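Local atomic coordinates of polyketide biosynthesis 3-hydroxy-3-methylglutaryl-ACP synthase PksG (Bacillus subtilis, PDB entry 4YXT), a protein that catalyses the aldol condensation of an acetyl group carried on an acyl carrier protein with a beta-ketothioester polyketide intermediate during biosynthesis of the antibiotic bacillaene. Residues L77-S83 with L139-I145; F54-A59 with A170-A174. The protein carries 1 engineered substitution. All blocks are in the same frame, centred on the assembly; numbering follows the deposited sequence.

Interaction 1 (L77-S83 with L139-I145). Engineered in segment 77-83: Ala82 (natural residue Glu).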
loop_
_atom_site.group_PDB
_atom_site.type_symbol
_atom_site.label_atom_id
_atom_site.label_comp_id
_atom_site.label_asym_id
_atom_site.label_seq_id
_atom_site.Cartn_x
_atom_site.Cartn_y
_atom_site.Cartn_z
ATOM N N LEU A 77 -6.389 4.837 8.536
ATOM C CA LEU A 77 -5.093 5.416 8.610
ATOM C C LEU A 77 -4.223 4.783 7.508
ATOM O O LEU A 77 -4.059 3.567 7.481
ATOM C CB LEU A 77 -4.479 5.181 10.010
ATOM C CG LEU A 77 -2.980 5.552 10.071
ATOM C CD1 LEU A 77 -2.688 6.992 9.756
ATOM C CD2 LEU A 77 -2.358 5.217 11.397
ATOM N N ILE A 78 -3.674 5.587 6.615
ATOM C CA ILE A 78 -2.906 5.064 5.480
ATOM C C ILE A 78 -1.589 5.775 5.511
ATOM O O ILE A 78 -1.570 6.999 5.453
ATOM C CB ILE A 78 -3.570 5.346 4.107
ATOM C CG1 ILE A 78 -4.925 4.614 3.980
ATOM C CG2 ILE A 78 -2.662 4.961 2.927
ATOM C CD1 ILE A 78 -5.666 4.956 2.690
ATOM N N THR A 79 -0.495 5.021 5.576
ATOM C CA THR A 79 0.810 5.601 5.503
ATOM C C THR A 79 1.358 5.334 4.119
ATOM O O THR A 79 1.286 4.214 3.613
ATOM C CB THR A 79 1.725 5.145 6.668
ATOM O OG1 THR A 79 1.149 5.556 7.907
ATOM C CG2 THR A 79 3.055 5.893 6.640
ATOM N N CYS A 80 1.814 6.387 3.463
ATOM C CA CYS A 80 2.346 6.302 2.105
ATOM C C CYS A 80 3.840 6.508 2.226
ATOM O O CYS A 80 4.303 7.558 2.737
ATOM C CB CYS A 80 1.759 7.374 1.254
ATOM S SG CYS A 80 -0.063 7.509 1.405
ATOM N N SER A 81 4.618 5.522 1.817
ATOM C CA SER A 81 6.069 5.667 1.941
ATOM C C SER A 81 6.820 4.798 0.951
ATOM O O SER A 81 6.253 3.856 0.405
ATOM C CB SER A 81 6.532 5.373 3.389
ATOM O OG SER A 81 8.000 5.492 3.484
ATOM N N ALA A 82 8.119 5.096 0.793
ATOM C CA ALA A 82 9.061 4.231 0.116
ATOM C C ALA A 82 10.208 3.977 1.085
ATOM O O ALA A 82 11.310 3.544 0.711
ATOM C CB ALA A 82 9.522 4.899 -1.179
ATOM N N SER A 83 9.950 4.256 2.358
ATOM C CA SER A 83 10.960 4.210 3.397
ATOM C C SER A 83 10.485 3.222 4.471
ATOM O O SER A 83 10.516 3.493 5.659
ATOM C CB SER A 83 11.168 5.597 3.979
ATOM O OG SER A 83 11.439 6.582 2.977
ATOM N N LEU A 139 -7.127 9.611 7.842
ATOM C CA LEU A 139 -5.859 10.264 7.949
ATOM C C LEU A 139 -4.857 9.582 6.990
ATOM O O LEU A 139 -4.704 8.377 7.009
ATOM C CB LEU A 139 -5.394 10.120 9.371
ATOM C CG LEU A 139 -4.150 10.882 9.774
ATOM C CD1 LEU A 139 -4.200 12.390 9.512
ATOM C CD2 LEU A 139 -3.982 10.620 11.226
ATOM N N VAL A 140 -4.266 10.374 6.097
ATOM C CA VAL A 140 -3.285 9.904 5.173
ATOM C C VAL A 140 -2.056 10.665 5.550
ATOM O O VAL A 140 -2.092 11.888 5.718
ATOM C CB VAL A 140 -3.645 10.226 3.696
ATOM C CG1 VAL A 140 -2.585 9.701 2.755
ATOM C CG2 VAL A 140 -4.976 9.640 3.321
ATOM N N ILE A 141 -0.972 9.928 5.666
ATOM C CA ILE A 141 0.276 10.468 6.051
ATOM C C ILE A 141 1.326 9.965 5.035
ATOM O O ILE A 141 1.559 8.791 4.929
ATOM C CB ILE A 141 0.659 9.953 7.443
ATOM C CG1 ILE A 141 -0.353 10.415 8.482
ATOM C CG2 ILE A 141 2.065 10.425 7.797
ATOM C CD1 ILE A 141 0.066 10.112 9.911
ATOM N N ALA A 142 1.921 10.874 4.284
ATOM C CA ALA A 142 3.047 10.549 3.467
ATOM C C ALA A 142 4.355 10.917 4.219
ATOM O O ALA A 142 4.536 12.055 4.569
ATOM C CB ALA A 142 2.928 11.263 2.141
ATOM N N SER A 143 5.241 9.933 4.452
ATOM C CA SER A 143 6.497 10.051 5.235
ATOM C C SER A 143 7.652 9.350 4.487
ATOM O O SER A 143 7.623 8.140 4.263
ATOM C CB SER A 143 6.276 9.379 6.615
ATOM O OG SER A 143 7.230 9.756 7.635
ATOM N N ASP A 144 8.664 10.106 4.083
ATOM C CA ASP A 144 9.840 9.566 3.403
ATOM C C ASP A 144 11.113 10.276 3.860
ATOM O O ASP A 144 11.085 11.475 4.170
ATOM C CB ASP A 144 9.760 9.692 1.874
ATOM C CG ASP A 144 9.015 8.518 1.208
ATOM O OD1 ASP A 144 9.324 7.331 1.513
ATOM O OD2 ASP A 144 8.093 8.809 0.386
ATOM N N ILE A 145 12.196 9.484 3.891
ATOM C CA ILE A 145 13.529 9.874 4.294
ATOM C C ILE A 145 14.480 9.412 3.193
ATOM O O ILE A 145 14.515 8.232 2.882
ATOM C CB ILE A 145 13.969 9.147 5.569
ATOM C CG1 ILE A 145 13.288 9.707 6.839
ATOM C CG2 ILE A 145 15.475 9.333 5.785
ATOM C CD1 ILE A 145 11.792 9.666 6.899
#
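Two neighbouring parallel strands of the central mixed sheet of a thiolase-fold enzyme meet here, and their C-terminal ends lead to the probable active site. Leu77 to Cys80 pair in register with Leu139 to Ala142. The parallel ladder is complete: Ile78 N to Leu139 O (3.0 Å), Ile141 N to Ile78 O (3.0 Å), Cys80 N to Ile141 O (2.8 Å) and Ser143 N to Cys80 O (3.1 Å). Leu77, Thr79, Leu139 and Ile141 point to one face, where helix 91-99 packs and Thr79 OG1 hydrogen-bonds to Ser92 OG; Ile78, Cys80, Val140 and Ala142 occupy the other, with Cys80 SG 3.6 Å from Val140 CG1. Further along, side chains take over the bonding between the two segments. Ser81 OG accepts from Ser83 N (2.6 Å), forming an ST turn, while Asp144, about 7 Å from the probable nucleophile Cys114 between side chains, holds the loop, and its OD2 accepts a hydrogen bond from Gly299 N. The loop carries Ala82, an engineered replacement for the glutamate that, as in related enzymes, probably serves as proton donor/acceptor. Asp144 OD1 accepts from Ala82 N (2.6 Å) and Ser83 OG (2.7 Å), and Ser83 OG accepts from Ile145 N at 3.1 Å.

Interaction 2 (F54-A59 with A170-A174); sequences FGVNAA and AGAVA
Residues 54-59 form about one and a half turns of alpha-helix 51-64, with Ala58 N bonded to Phe54 O (3.1 Å) and Ala59 N to Gly55 O (3.0 Å); residues 170-174 are an extended strand, nearly flat at Gly171 (phi/psi -178/169). The axes approach to 6.9 Å, and their N-to-C directions differ by 43° (signed crossing -43°). Gly55 CA lies 5.5 Å from Ala172 CA, and Ala59 CA 5.1 Å from Ala174 CA. Small side chains permit this closeness: the CB atoms of Ala172 and Ala174 point at the helix, Val173 away. Ala172 CB lies 3.4 Å from Phe54 O and 4.2 Å from Ala58 CB; Ala174 CB is 3.9 Å from Ala58 CB and 3.7 Å from Ala59 CB. Phe54, with chi1 -97° between wells and chi2 70°, extends along the strand's beginning, placing CZ 3.7 Å from Ala170 CB and CE2 3.3 Å from Gly171 N. Its ring also meets Phe12 edge-to-face. Such alanine- and glycine-lined helix-on-sheet packing belongs to the layered alpha/beta core of the thiolase fold.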
loop_
_atom_site.group_PDB
_atom_site.type_symbol
_atom_site.label_atom_id
_atom_site.label_comp_id
_atom_site.label_asym_id
_atom_site.label_seq_id
_atom_site.Cartn_x
_atom_site.Cartn_y
_atom_site.Cartn_z
ATOM N N PHE A 54 8.575 11.028 11.924
ATOM C CA PHE A 54 8.316 12.095 10.956
ATOM C C PHE A 54 6.828 12.194 10.737
ATOM O O PHE A 54 6.335 13.303 10.719
ATOM C CB PHE A 54 9.018 11.881 9.604
ATOM C CG PHE A 54 10.307 12.618 9.459
ATOM C CD1 PHE A 54 11.404 12.249 10.181
ATOM C CD2 PHE A 54 10.414 13.692 8.576
ATOM C CE1 PHE A 54 12.614 12.943 10.051
ATOM C CE2 PHE A 54 11.603 14.396 8.428
ATOM C CZ PHE A 54 12.708 14.023 9.173
ATOM N N GLY A 55 6.131 11.041 10.610
ATOM C CA GLY A 55 4.670 11.020 10.420
ATOM C C GLY A 55 3.856 11.497 11.644
ATOM O O GLY A 55 2.868 12.246 11.505
ATOM N N VAL A 56 4.232 11.036 12.829
ATOM C CA VAL A 56 3.564 11.462 14.095
ATOM C C VAL A 56 3.719 12.925 14.289
ATOM O O VAL A 56 2.730 13.641 14.473
ATOM C CB VAL A 56 4.071 10.674 15.283
ATOM C CG1 VAL A 56 3.617 11.231 16.642
ATOM C CG2 VAL A 56 3.599 9.224 15.125
ATOM N N ASN A 57 4.927 13.406 14.087
ATOM C CA ASN A 57 5.158 14.868 14.197
ATOM C C ASN A 57 4.373 15.692 13.188
ATOM O O ASN A 57 3.927 16.771 13.523
ATOM C CB ASN A 57 6.641 15.167 14.152
ATOM C CG ASN A 57 7.364 14.520 15.296
ATOM O OD1 ASN A 57 6.811 14.382 16.370
ATOM N ND2 ASN A 57 8.574 14.106 15.080
ATOM N N ALA A 58 4.155 15.192 11.973
ATOM C CA ALA A 58 3.273 15.921 11.063
ATOM C C ALA A 58 1.820 15.873 11.500
ATOM O O ALA A 58 1.110 16.858 11.366
ATOM C CB ALA A 58 3.438 15.438 9.613
ATOM N N ALA A 59 1.331 14.746 12.004
ATOM C CA ALA A 59 -0.124 14.619 12.240
ATOM C C ALA A 59 -0.582 15.142 13.595
ATOM O O ALA A 59 -1.753 15.552 13.799
ATOM C CB ALA A 59 -0.540 13.175 12.101
ATOM N N ALA A 170 14.035 14.877 3.572
ATOM C CA ALA A 170 13.318 14.089 4.560
ATOM C C ALA A 170 12.127 14.924 5.026
ATOM O O ALA A 170 12.260 16.103 5.327
ATOM C CB ALA A 170 14.188 13.783 5.749
ATOM N N GLY A 171 10.962 14.321 5.143
ATOM C CA GLY A 171 9.784 15.108 5.411
ATOM C C GLY A 171 8.598 14.204 5.547
ATOM O O GLY A 171 8.703 13.013 5.236
ATOM N N ALA A 172 7.482 14.778 6.017
ATOM C CA ALA A 172 6.213 14.087 6.069
ATOM C C ALA A 172 5.149 15.116 6.022
ATOM O O ALA A 172 5.344 16.244 6.494
ATOM C CB ALA A 172 6.065 13.198 7.308
ATOM N N VAL A 173 4.061 14.757 5.366
ATOM C CA VAL A 173 2.859 15.566 5.334
ATOM C C VAL A 173 1.649 14.691 5.733
ATOM O O VAL A 173 1.462 13.586 5.195
ATOM C CB VAL A 173 2.558 16.166 3.939
ATOM C CG1 VAL A 173 1.327 17.090 3.984
ATOM C CG2 VAL A 173 3.708 16.967 3.383
ATOM N N ALA A 174 0.829 15.194 6.648
ATOM C CA ALA A 174 -0.275 14.436 7.149
ATOM C C ALA A 174 -1.483 15.173 6.673
ATOM O O ALA A 174 -1.532 16.403 6.753
ATOM C CB ALA A 174 -0.219 14.375 8.667
#

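Overall arrangement
The two contacts illustrate how one layered core is assembled from distant chain segments. Their centres lie about 8 Å apart, each about 9 Å from the chain centre. In sequence the order is 54-59, 77-83, 139-145, 170-174, so interaction 2 brackets interaction 1. Strand 137-145 joins them: it runs parallel to strand 74-80 on one side and antiparallel to strand 170-178 on the other, with probable hydrogen bonds from Val173 N to Ala142 O (2.9 Å) and from Gly171 N to Asp144 O (3.0 Å). Helix 51-64 bridges that second pair, for Phe54 CB also packs on Ser143 OG (3.4 Å). Interaction 1 runs to the probable catalytic end; interaction 2 packs one helix against the sheet.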